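Local coordinates for mandelate racemase / muconate lactonizing enzyme, C-terminal domain protein (Pseudovibrio sp. JE062, PDB 4JHM), which is of unknown function but belongs to the enolase superfamily, joining an N-terminal capping domain to a TIM-barrel-type C-terminal domain, at residues D5-R10 against F43-T48; N81-Q86 against W112-K117; K135-T140 against A163-C168; S139-D144 against E324-Y329. All blocks are in the same frame, centred on the assembly; numbering follows the deposited sequence.

Interaction 1 (D5-R10 against F43-T48)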
# COMPACT_ATOMS: atom_id res chain seq x y z
N ASP A 5 -42.24 -17.66 25.79
CA ASP A 5 -42.42 -19.03 26.31
C ASP A 5 -42.55 -20.06 25.20
O ASP A 5 -42.92 -21.21 25.47
CB ASP A 5 -43.63 -19.12 27.24
CG ASP A 5 -43.51 -18.22 28.45
OD1 ASP A 5 -42.66 -17.31 28.45
OD2 ASP A 5 -44.28 -18.42 29.41
N CYS A 6 -42.27 -19.66 23.97
CA CYS A 6 -42.32 -20.60 22.85
C CYS A 6 -41.12 -21.52 22.97
O CYS A 6 -39.98 -21.06 23.09
CB CYS A 6 -42.30 -19.87 21.51
SG CYS A 6 -42.42 -20.97 20.08
N ARG A 7 -41.37 -22.82 22.93
CA ARG A 7 -40.34 -23.80 23.22
C ARG A 7 -40.30 -24.88 22.15
O ARG A 7 -41.33 -25.20 21.55
CB ARG A 7 -40.61 -24.42 24.59
CG ARG A 7 -39.53 -25.37 25.08
CD ARG A 7 -39.90 -26.00 26.42
NE ARG A 7 -39.78 -25.06 27.53
CZ ARG A 7 -40.80 -24.48 28.15
NH1 ARG A 7 -42.05 -24.73 27.77
NH2 ARG A 7 -40.58 -23.65 29.16
N ILE A 8 -39.12 -25.43 21.90
CA ILE A 8 -38.98 -26.57 21.01
C ILE A 8 -39.53 -27.81 21.72
O ILE A 8 -39.06 -28.18 22.79
CB ILE A 8 -37.52 -26.83 20.62
CG1 ILE A 8 -36.97 -25.67 19.78
CG2 ILE A 8 -37.40 -28.13 19.84
CD1 ILE A 8 -37.54 -25.59 18.38
N SER A 9 -40.54 -28.42 21.11
CA SER A 9 -41.25 -29.55 21.71
C SER A 9 -40.66 -30.89 21.25
O SER A 9 -40.63 -31.86 22.00
CB SER A 9 -42.73 -29.46 21.34
OG SER A 9 -43.41 -30.70 21.53
N ARG A 10 -40.17 -30.91 20.01
CA ARG A 10 -39.79 -32.16 19.35
C ARG A 10 -39.04 -31.84 18.05
O ARG A 10 -39.31 -30.82 17.41
CB ARG A 10 -41.05 -32.98 19.06
CG ARG A 10 -40.91 -34.10 18.04
CD ARG A 10 -42.27 -34.54 17.54
NE ARG A 10 -42.20 -35.65 16.58
CZ ARG A 10 -42.50 -36.91 16.87
NH1 ARG A 10 -42.91 -37.25 18.08
NH2 ARG A 10 -42.40 -37.85 15.93
N PHE A 43 -40.74 -28.95 16.07
CA PHE A 43 -42.07 -28.82 16.65
C PHE A 43 -42.03 -27.89 17.86
O PHE A 43 -40.96 -27.67 18.44
CB PHE A 43 -42.60 -30.19 17.08
CG PHE A 43 -42.89 -31.13 15.94
CD1 PHE A 43 -44.12 -31.09 15.29
CD2 PHE A 43 -41.96 -32.08 15.54
CE1 PHE A 43 -44.40 -31.96 14.25
CE2 PHE A 43 -42.24 -32.95 14.51
CZ PHE A 43 -43.46 -32.90 13.86
N THR A 44 -43.19 -27.36 18.24
CA THR A 44 -43.28 -26.45 19.38
C THR A 44 -44.38 -26.87 20.36
O THR A 44 -44.98 -27.93 20.21
CB THR A 44 -43.55 -25.00 18.92
OG1 THR A 44 -44.71 -24.97 18.08
CG2 THR A 44 -42.36 -24.46 18.15
N GLU A 45 -44.63 -26.04 21.37
CA GLU A 45 -45.64 -26.33 22.38
C GLU A 45 -47.06 -26.21 21.81
O GLU A 45 -47.95 -26.94 22.24
CB GLU A 45 -45.49 -25.39 23.58
CG GLU A 45 -44.24 -25.62 24.41
CD GLU A 45 -44.32 -26.85 25.29
OE1 GLU A 45 -43.88 -26.79 26.46
OE2 GLU A 45 -44.82 -27.90 24.82
N ASP A 46 -47.25 -25.30 20.86
CA ASP A 46 -48.58 -25.04 20.32
C ASP A 46 -48.81 -25.72 18.96
O ASP A 46 -49.76 -25.39 18.25
CB ASP A 46 -48.83 -23.54 20.20
CG ASP A 46 -47.82 -22.84 19.33
OD1 ASP A 46 -46.75 -23.43 19.06
OD2 ASP A 46 -48.09 -21.69 18.91
N GLY A 47 -47.95 -26.67 18.62
CA GLY A 47 -48.10 -27.44 17.39
C GLY A 47 -47.54 -26.75 16.16
O GLY A 47 -47.63 -27.27 15.05
N THR A 48 -46.97 -25.56 16.35
CA THR A 48 -46.33 -24.85 15.26
C THR A 48 -45.04 -25.58 14.89
O THR A 48 -44.22 -25.88 15.76
CB THR A 48 -46.01 -23.40 15.65
OG1 THR A 48 -47.22 -22.71 15.96
CG2 THR A 48 -45.28 -22.67 14.52
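Ser9 and Arg10 meet Phe43 where strands 8-16 and 34-44, the two inner strands of the four-stranded antiparallel sheet of the N-terminal domain, lie next to each other near their ends. Two backbone hydrogen bonds are the evidence for the pairing. Phe43 O accepts from Ser9 N at 2.8 Å, and Phe43 N gives its hydrogen to Arg10 O at 2.7 Å. Toward Glu45 the backbones draw apart, and the bond from Glu45 N to Arg7 O is weak, at 3.4 Å.

The side chains of Arg10 and Phe43 run alongside each other and point the same way. Arg10 CG is anti to the backbone N (chi1 163°) and its chain stays extended as far as NE, which carries the aliphatic part past one flank of the phenyl group. Its NE comes 3.4 Å from Phe43 CE2, while the guanidinium plane stands 86° from the ring plane, so the two flat groups do not stack. The charge is met elsewhere: Arg10 forms salt bridges with Glu12 and Glu376.

On the other side of the strand pair Thr44 CG2 packs on Cys6 SG at 4.0 Å, and both residues also reach helix 100-119, through Ile114 and Lys118 respectively. Just outside the paired strands, before residue 8 and after residue 44, Arg7 and Glu45 lie side by side with guanidinium and carboxylate planes 89° apart. Their salt bridge links Arg7 NH1 to Glu45 OE1 at 3.1 Å, the oxygen offering its anti lone pair.

Interaction 2 (N81-Q86 against W112-K117)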
# COMPACT_ATOMS: atom_id res chain seq x y z
N ASN A 81 -35.94 -21.36 22.63
CA ASN A 81 -37.02 -20.63 21.99
C ASN A 81 -36.66 -20.30 20.54
O ASN A 81 -35.79 -19.48 20.29
CB ASN A 81 -37.32 -19.34 22.76
CG ASN A 81 -38.50 -18.58 22.18
OD1 ASN A 81 -38.95 -18.84 21.07
ND2 ASN A 81 -39.00 -17.61 22.94
N PRO A 82 -37.34 -20.94 19.58
CA PRO A 82 -36.99 -20.82 18.17
C PRO A 82 -37.18 -19.42 17.59
O PRO A 82 -36.70 -19.14 16.50
CB PRO A 82 -37.94 -21.81 17.48
CG PRO A 82 -39.11 -21.90 18.40
CD PRO A 82 -38.55 -21.77 19.78
N LEU A 83 -37.89 -18.56 18.32
CA LEU A 83 -38.18 -17.21 17.83
C LEU A 83 -36.99 -16.27 18.02
O LEU A 83 -36.90 -15.24 17.35
CB LEU A 83 -39.41 -16.65 18.53
CG LEU A 83 -40.72 -17.40 18.26
CD1 LEU A 83 -41.80 -16.91 19.21
CD2 LEU A 83 -41.15 -17.25 16.81
N MSE A 84 -36.09 -16.62 18.92
CA MSE A 84 -34.88 -15.85 19.15
C MSE A 84 -33.80 -16.40 18.26
O MSE A 84 -32.88 -17.07 18.73
CB MSE A 84 -34.48 -15.97 20.62
CG MSE A 84 -35.66 -15.60 21.52
SE MSE A 84 -36.02 -13.67 21.37
CE MSE A 84 -34.97 -13.08 22.92
N THR A 85 -33.92 -16.10 16.97
CA THR A 85 -33.08 -16.72 15.93
C THR A 85 -31.60 -16.35 16.00
O THR A 85 -30.75 -17.10 15.50
CB THR A 85 -33.59 -16.36 14.52
OG1 THR A 85 -33.62 -14.93 14.36
CG2 THR A 85 -34.98 -16.91 14.29
N GLN A 86 -31.28 -15.20 16.58
CA GLN A 86 -29.89 -14.78 16.68
C GLN A 86 -29.21 -15.45 17.87
O GLN A 86 -28.04 -15.81 17.80
CB GLN A 86 -29.79 -13.26 16.80
CG GLN A 86 -28.38 -12.75 17.02
CD GLN A 86 -27.40 -13.25 15.97
OE1 GLN A 86 -27.53 -12.93 14.79
NE2 GLN A 86 -26.43 -14.05 16.40
N TRP A 112 -36.70 -19.59 11.57
CA TRP A 112 -37.28 -18.49 10.81
C TRP A 112 -38.63 -18.89 10.22
O TRP A 112 -39.55 -18.07 10.16
CB TRP A 112 -36.33 -18.02 9.70
CG TRP A 112 -35.29 -17.04 10.17
CD1 TRP A 112 -33.99 -17.30 10.45
CD2 TRP A 112 -35.47 -15.63 10.39
NE1 TRP A 112 -33.34 -16.15 10.84
CE2 TRP A 112 -34.24 -15.11 10.82
CE3 TRP A 112 -36.57 -14.76 10.28
CZ2 TRP A 112 -34.06 -13.76 11.13
CZ3 TRP A 112 -36.39 -13.42 10.59
CH2 TRP A 112 -35.14 -12.94 11.01
N ASP A 113 -38.75 -20.14 9.79
CA ASP A 113 -40.00 -20.66 9.23
C ASP A 113 -41.13 -20.59 10.25
O ASP A 113 -42.26 -20.19 9.93
CB ASP A 113 -39.80 -22.10 8.75
CG ASP A 113 -41.03 -22.66 8.03
OD1 ASP A 113 -41.79 -21.89 7.41
OD2 ASP A 113 -41.22 -23.89 8.08
N ILE A 114 -40.83 -20.98 11.49
CA ILE A 114 -41.78 -20.94 12.59
C ILE A 114 -42.16 -19.50 12.91
O ILE A 114 -43.34 -19.20 13.13
CB ILE A 114 -41.19 -21.61 13.84
CG1 ILE A 114 -41.35 -23.12 13.75
CG2 ILE A 114 -41.85 -21.09 15.11
CD1 ILE A 114 -40.53 -23.90 14.76
N LYS A 115 -41.17 -18.61 12.94
CA LYS A 115 -41.39 -17.20 13.22
C LYS A 115 -42.28 -16.56 12.16
O LYS A 115 -43.08 -15.68 12.46
CB LYS A 115 -40.06 -16.45 13.30
CG LYS A 115 -40.18 -14.96 13.53
CD LYS A 115 -38.87 -14.24 13.25
CE LYS A 115 -37.80 -14.57 14.28
NZ LYS A 115 -36.55 -13.78 14.06
N GLY A 116 -42.14 -17.00 10.91
CA GLY A 116 -42.97 -16.49 9.83
C GLY A 116 -44.41 -16.96 9.97
O GLY A 116 -45.35 -16.17 9.82
N LYS A 117 -44.57 -18.24 10.28
CA LYS A 117 -45.89 -18.83 10.42
C LYS A 117 -46.65 -18.22 11.59
O LYS A 117 -47.86 -18.01 11.49
CB LYS A 117 -45.77 -20.35 10.59
CG LYS A 117 -45.42 -21.06 9.28
CD LYS A 117 -45.08 -22.52 9.50
CE LYS A 117 -44.75 -23.21 8.19
NZ LYS A 117 -44.23 -24.59 8.39
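Thr85, at the start of helix 85-92, rests on the indole of Trp112 and accepts a hydrogen bond from Lys115, in a buried contact at the interface with the second subunit. Its methyl group makes a CH-pi contact: CG2 lies 3.8 Å from the centroid of the Trp112 five-membered ring, 7° off the ring normal and so over the face. OG1 is above the same face, displaced toward the rim, with Trp112 CZ2 at 3.5 Å. The threonine crosses both Trp112 and Lys115 at about a right angle.

Lys115 NZ donates to Thr85 OG1 at 3.2 Å, but its stronger partner is Met125 O of the second subunit, and Gly128 O of that subunit takes a further bond. Helices 85-92 and 100-119 both belong to the N-terminal capping domain, and Trp112 ties them to the barrel domain, because its NE1 is hydrogen-bonded to Thr280 OG1 of helix 279-291.

Ahead of helix 85-92 the chain turns tightly. A type I turn runs from Asn81 to Met84 (selenomethionine), and Asn81 OD1 accepts from Leu83 N at 3.0 Å, an Asx turn. This presents Leu83 to helix 100-119, its CD2 lying 3.6 Å from Lys115 CA. The lysine chain bends at chi3 (-69°), which places CE 3.3 Å from Leu83 O. One residue earlier in the helix, Ile114 receives two apolar groups: Pro82 CB touches its CD1 at 4.3 Å, and Leu83 CD2 meets its CG2 at the same distance.

Interaction 3 (K135-T140 against A163-C168)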
# COMPACT_ATOMS: atom_id res chain seq x y z
N LYS A 135 -36.20 -12.31 -11.59
CA LYS A 135 -35.66 -13.03 -12.76
C LYS A 135 -34.89 -14.26 -12.32
O LYS A 135 -34.01 -14.17 -11.47
CB LYS A 135 -34.72 -12.13 -13.56
CG LYS A 135 -35.40 -11.08 -14.41
CD LYS A 135 -35.58 -11.55 -15.84
CE LYS A 135 -36.69 -10.78 -16.53
NZ LYS A 135 -36.46 -9.31 -16.48
N SER A 136 -35.20 -15.41 -12.92
CA SER A 136 -34.44 -16.63 -12.68
C SER A 136 -33.55 -16.96 -13.87
O SER A 136 -33.74 -16.43 -14.96
CB SER A 136 -35.40 -17.80 -12.42
OG SER A 136 -36.23 -18.03 -13.55
N TYR A 137 -32.58 -17.83 -13.65
CA TYR A 137 -31.85 -18.44 -14.75
C TYR A 137 -31.91 -19.96 -14.63
O TYR A 137 -31.92 -20.51 -13.53
CB TYR A 137 -30.39 -17.96 -14.81
CG TYR A 137 -29.55 -18.32 -13.60
CD1 TYR A 137 -28.92 -19.55 -13.50
CD2 TYR A 137 -29.37 -17.41 -12.57
CE1 TYR A 137 -28.15 -19.88 -12.40
CE2 TYR A 137 -28.60 -17.72 -11.46
CZ TYR A 137 -27.99 -18.95 -11.38
OH TYR A 137 -27.23 -19.27 -10.28
N ALA A 138 -31.96 -20.64 -15.78
CA ALA A 138 -31.92 -22.09 -15.80
C ALA A 138 -30.49 -22.55 -15.57
O ALA A 138 -29.59 -22.21 -16.35
CB ALA A 138 -32.45 -22.61 -17.13
N SER A 139 -30.27 -23.29 -14.49
CA SER A 139 -28.94 -23.80 -14.18
C SER A 139 -28.86 -25.21 -14.74
O SER A 139 -29.51 -26.13 -14.23
CB SER A 139 -28.72 -23.80 -12.67
OG SER A 139 -27.35 -23.64 -12.36
N THR A 140 -28.06 -25.39 -15.79
CA THR A 140 -28.17 -26.57 -16.64
C THR A 140 -27.30 -27.73 -16.19
O THR A 140 -26.33 -27.54 -15.47
CB THR A 140 -27.78 -26.24 -18.10
OG1 THR A 140 -26.36 -26.37 -18.25
CG2 THR A 140 -28.21 -24.83 -18.46
N ALA A 163 -32.25 -16.19 -18.92
CA ALA A 163 -30.82 -16.35 -18.69
C ALA A 163 -30.50 -17.82 -18.45
O ALA A 163 -31.30 -18.56 -17.89
CB ALA A 163 -30.38 -15.52 -17.49
N ILE A 164 -29.32 -18.23 -18.89
CA ILE A 164 -28.89 -19.61 -18.72
C ILE A 164 -27.46 -19.67 -18.19
O ILE A 164 -26.54 -19.10 -18.79
CB ILE A 164 -28.95 -20.37 -20.05
CG1 ILE A 164 -30.39 -20.39 -20.58
CG2 ILE A 164 -28.42 -21.79 -19.87
CD1 ILE A 164 -30.55 -21.10 -21.90
N LYS A 165 -27.27 -20.36 -17.07
CA LYS A 165 -25.93 -20.64 -16.58
C LYS A 165 -25.57 -22.07 -16.96
O LYS A 165 -26.08 -23.03 -16.37
CB LYS A 165 -25.80 -20.46 -15.07
CG LYS A 165 -24.43 -20.88 -14.55
CD LYS A 165 -24.24 -20.59 -13.07
CE LYS A 165 -24.88 -21.65 -12.19
NZ LYS A 165 -24.85 -21.27 -10.75
N LEU A 166 -24.68 -22.20 -17.93
CA LEU A 166 -24.24 -23.50 -18.39
C LEU A 166 -23.32 -24.13 -17.36
O LEU A 166 -22.38 -23.50 -16.91
CB LEU A 166 -23.46 -23.35 -19.70
CG LEU A 166 -24.14 -22.60 -20.83
CD1 LEU A 166 -23.11 -22.16 -21.86
CD2 LEU A 166 -25.20 -23.48 -21.47
N HIS A 167 -23.58 -25.38 -16.99
CA HIS A 167 -22.56 -26.18 -16.35
C HIS A 167 -21.82 -26.90 -17.46
O HIS A 167 -22.44 -27.36 -18.43
CB HIS A 167 -23.14 -27.16 -15.33
CG HIS A 167 -23.44 -26.53 -14.01
ND1 HIS A 167 -24.73 -26.30 -13.56
CD2 HIS A 167 -22.62 -26.05 -13.05
CE1 HIS A 167 -24.69 -25.72 -12.38
NE2 HIS A 167 -23.42 -25.56 -12.04
N CYS A 168 -20.50 -26.97 -17.35
CA CYS A 168 -19.67 -27.41 -18.45
C CYS A 168 -18.72 -28.53 -18.04
O CYS A 168 -18.80 -29.07 -16.94
CB CYS A 168 -18.88 -26.23 -19.01
SG CYS A 168 -17.77 -25.47 -17.82
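Tyr137 to Thr140 pair with Ala163 to His167 in a buried parallel strand contact inside the barrel domain, strand 133-139 lying beside strand 163-167. The short axes approach to 4.5 Å and their N-to-C directions differ by 32°. Three backbone bonds follow the parallel pattern. Ala138 N donates to Ala163 O at 3.0 Å, Lys165 N to Ala138 O at 3.1 Å, and Thr140 N to Lys165 O at 3.1 Å in a nearly straight bond (173°).

Past these, side chains carry the pairing on. His167 N gives its hydrogen to Thr140 OG1 at 3.2 Å, while ND1 of the same histidine donates to Thr140 O at 2.8 Å, with the oxygen close to the imidazole plane.

Lys165 crosses the Tyr137 ring obliquely, CB passing 3.6 Å from CE1. Its chain bends at chi3 (81°), setting CE close to Ser139 OG, and NZ donates to Tyr137 OH at 3.1 Å. The ammonium also forms salt bridges with Glu324 and Glu222, so residues on strands 133-139, 220-222 and 323-326 all meet the ammonium carried by strand 163-167. On the reverse side of the sheet Ala138 and Ile164 pack on Cys156 of helix 149-159. That helix connects the two strands, which makes the arrangement a beta-alpha-beta unit, the repeating element of TIM-barrel-type domains in the enolase superfamily.

Interaction 4 (S139-D144 against E324-Y329)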
# COMPACT_ATOMS: atom_id res chain seq x y z
N SER A 139 -30.27 -23.29 -14.49
CA SER A 139 -28.94 -23.80 -14.18
C SER A 139 -28.86 -25.21 -14.74
O SER A 139 -29.51 -26.13 -14.23
CB SER A 139 -28.72 -23.80 -12.67
OG SER A 139 -27.35 -23.64 -12.36
N THR A 140 -28.06 -25.39 -15.79
CA THR A 140 -28.17 -26.57 -16.64
C THR A 140 -27.30 -27.73 -16.19
O THR A 140 -26.33 -27.54 -15.47
CB THR A 140 -27.78 -26.24 -18.10
OG1 THR A 140 -26.36 -26.37 -18.25
CG2 THR A 140 -28.21 -24.83 -18.46
N PRO A 141 -27.66 -28.95 -16.62
CA PRO A 141 -26.80 -30.10 -16.42
C PRO A 141 -25.69 -30.13 -17.46
O PRO A 141 -25.69 -29.32 -18.39
CB PRO A 141 -27.75 -31.28 -16.62
CG PRO A 141 -28.75 -30.78 -17.60
CD PRO A 141 -28.91 -29.31 -17.31
N MSE A 142 -24.75 -31.06 -17.30
CA MSE A 142 -23.65 -31.19 -18.24
C MSE A 142 -23.96 -32.29 -19.21
O MSE A 142 -24.31 -33.40 -18.81
CB MSE A 142 -22.39 -31.45 -17.43
CG MSE A 142 -21.42 -32.43 -18.08
SE MSE A 142 -19.96 -32.77 -16.80
CE MSE A 142 -18.53 -32.98 -18.13
N PHE A 143 -23.85 -32.00 -20.51
CA PHE A 143 -24.04 -33.02 -21.53
C PHE A 143 -22.68 -33.50 -22.04
O PHE A 143 -21.68 -32.79 -21.94
CB PHE A 143 -24.89 -32.48 -22.67
CG PHE A 143 -26.24 -31.98 -22.24
CD1 PHE A 143 -27.17 -32.85 -21.67
CD2 PHE A 143 -26.60 -30.65 -22.41
CE1 PHE A 143 -28.41 -32.39 -21.27
CE2 PHE A 143 -27.85 -30.20 -22.01
CZ PHE A 143 -28.75 -31.07 -21.44
N ASP A 144 -22.66 -34.72 -22.59
CA ASP A 144 -21.42 -35.33 -23.07
C ASP A 144 -20.90 -34.67 -24.34
O ASP A 144 -19.69 -34.53 -24.52
CB ASP A 144 -21.61 -36.83 -23.30
CG ASP A 144 -21.56 -37.64 -22.01
OD1 ASP A 144 -22.29 -37.29 -21.06
OD2 ASP A 144 -20.79 -38.62 -21.95
N GLU A 324 -31.44 -18.84 -8.86
CA GLU A 324 -30.95 -20.03 -9.55
C GLU A 324 -32.05 -21.08 -9.61
O GLU A 324 -32.52 -21.57 -8.59
CB GLU A 324 -29.71 -20.58 -8.85
CG GLU A 324 -29.12 -21.81 -9.51
CD GLU A 324 -27.74 -22.15 -8.99
OE1 GLU A 324 -26.98 -22.80 -9.74
OE2 GLU A 324 -27.41 -21.78 -7.84
N GLN A 325 -32.47 -21.43 -10.83
CA GLN A 325 -33.50 -22.43 -11.02
C GLN A 325 -32.96 -23.56 -11.88
O GLN A 325 -32.79 -23.41 -13.09
CB GLN A 325 -34.72 -21.82 -11.71
CG GLN A 325 -35.82 -22.82 -12.03
CD GLN A 325 -36.63 -23.19 -10.81
OE1 GLN A 325 -36.44 -24.25 -10.21
NE2 GLN A 325 -37.53 -22.30 -10.42
N PHE A 326 -32.68 -24.70 -11.25
CA PHE A 326 -32.26 -25.87 -11.99
C PHE A 326 -33.43 -26.40 -12.81
O PHE A 326 -34.55 -26.52 -12.31
CB PHE A 326 -31.73 -26.96 -11.06
CG PHE A 326 -31.23 -28.16 -11.80
CD1 PHE A 326 -29.90 -28.24 -12.21
CD2 PHE A 326 -32.08 -29.21 -12.11
CE1 PHE A 326 -29.44 -29.34 -12.91
CE2 PHE A 326 -31.62 -30.32 -12.80
CZ PHE A 326 -30.30 -30.38 -13.20
N TYR A 327 -33.16 -26.70 -14.07
CA TYR A 327 -34.19 -27.12 -15.01
C TYR A 327 -33.66 -28.38 -15.70
O TYR A 327 -32.54 -28.38 -16.21
CB TYR A 327 -34.44 -25.99 -16.02
CG TYR A 327 -35.65 -26.18 -16.92
CD1 TYR A 327 -36.92 -26.36 -16.38
CD2 TYR A 327 -35.53 -26.13 -18.30
CE1 TYR A 327 -38.02 -26.53 -17.19
CE2 TYR A 327 -36.62 -26.29 -19.13
CZ TYR A 327 -37.87 -26.49 -18.57
OH TYR A 327 -38.97 -26.65 -19.38
N PRO A 328 -34.45 -29.48 -15.70
CA PRO A 328 -35.83 -29.66 -15.21
C PRO A 328 -35.98 -29.51 -13.69
O PRO A 328 -34.99 -29.44 -12.98
CB PRO A 328 -36.17 -31.10 -15.61
CG PRO A 328 -35.09 -31.54 -16.55
CD PRO A 328 -33.88 -30.75 -16.18
N TYR A 329 -37.23 -29.47 -13.23
CA TYR A 329 -37.53 -29.25 -11.81
C TYR A 329 -37.73 -30.56 -11.06
O TYR A 329 -37.23 -30.73 -9.95
CB TYR A 329 -38.81 -28.44 -11.65
CG TYR A 329 -38.98 -27.26 -12.57
CD1 TYR A 329 -38.09 -26.19 -12.52
CD2 TYR A 329 -40.05 -27.18 -13.45
CE1 TYR A 329 -38.26 -25.09 -13.35
CE2 TYR A 329 -40.22 -26.09 -14.28
CZ TYR A 329 -39.32 -25.05 -14.23
OH TYR A 329 -39.48 -23.96 -15.05
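Ser139 meets Glu324, Gln325 and Phe326 where strand 323-326 runs parallel to strand 133-139, a pairing consistent with closure of the TIM-type barrel, since it brings the first strand of that domain, 133-139, beside 323-326, far later in the chain.

Two hydrogen bonds cross the contact. Ser139 N donates to Gln325 O at 2.9 Å, approaching from well above the carbonyl plane (48° out of it). Ser139 OG donates to Glu324 OE1 at 2.8 Å and uses the anti lone pair of that oxygen. The glutamate has CG anti to its backbone N (chi1 -180°), and from there the extended chain reaches to Ser139 OG. OE1 is shared: it also takes part in the salt bridge with Lys165, while OE2 has a weak bond to Met301 N. Within the loop, Thr140 OG1 donates to Pro141 O at 3.0 Å.

A weaker polar contact backs the strand pairing, a CA-H...O approach of Phe326 CA to Ser139 O at 3.6 Å.

The remaining interactions are aromatic and apolar. The Phe326 ring lies oblique to the start of the loop, with CE1 4.1 Å from Pro141 N, and it packs edge-to-face with Phe332. Tyr327 turns away from the loop to stack on His159 of helix 149-159, and its carbonyl accepts from Tyr152 OH of that helix. Pro141 closes the contact on both residues: CD lies 3.9 Å from Tyr327 O, and CB is 4.4 Å from Phe326 CZ.

The four contacts form two pairs on opposite sides of the chain's centre. Interactions 1 and 2, with centres 11 Å apart, belong to the N-terminal domain and touch directly: Cys6 CB packs on Leu83 CD1 at 3.8 Å, and Thr48 CG2 on Ile114 CG2 at the same distance. Interactions 3 and 4 share Ser139 and Thr140, and their centres are 7 Å apart in the barrel. The salt bridge from Lys165 NZ to Glu324 OE1, 2.8 Å long, joins them across strand 133-139. The pairs themselves do not meet; even interactions 2 and 4 keep their nearest atoms about 18 Å apart. Interaction 2 alone reaches the second subunit.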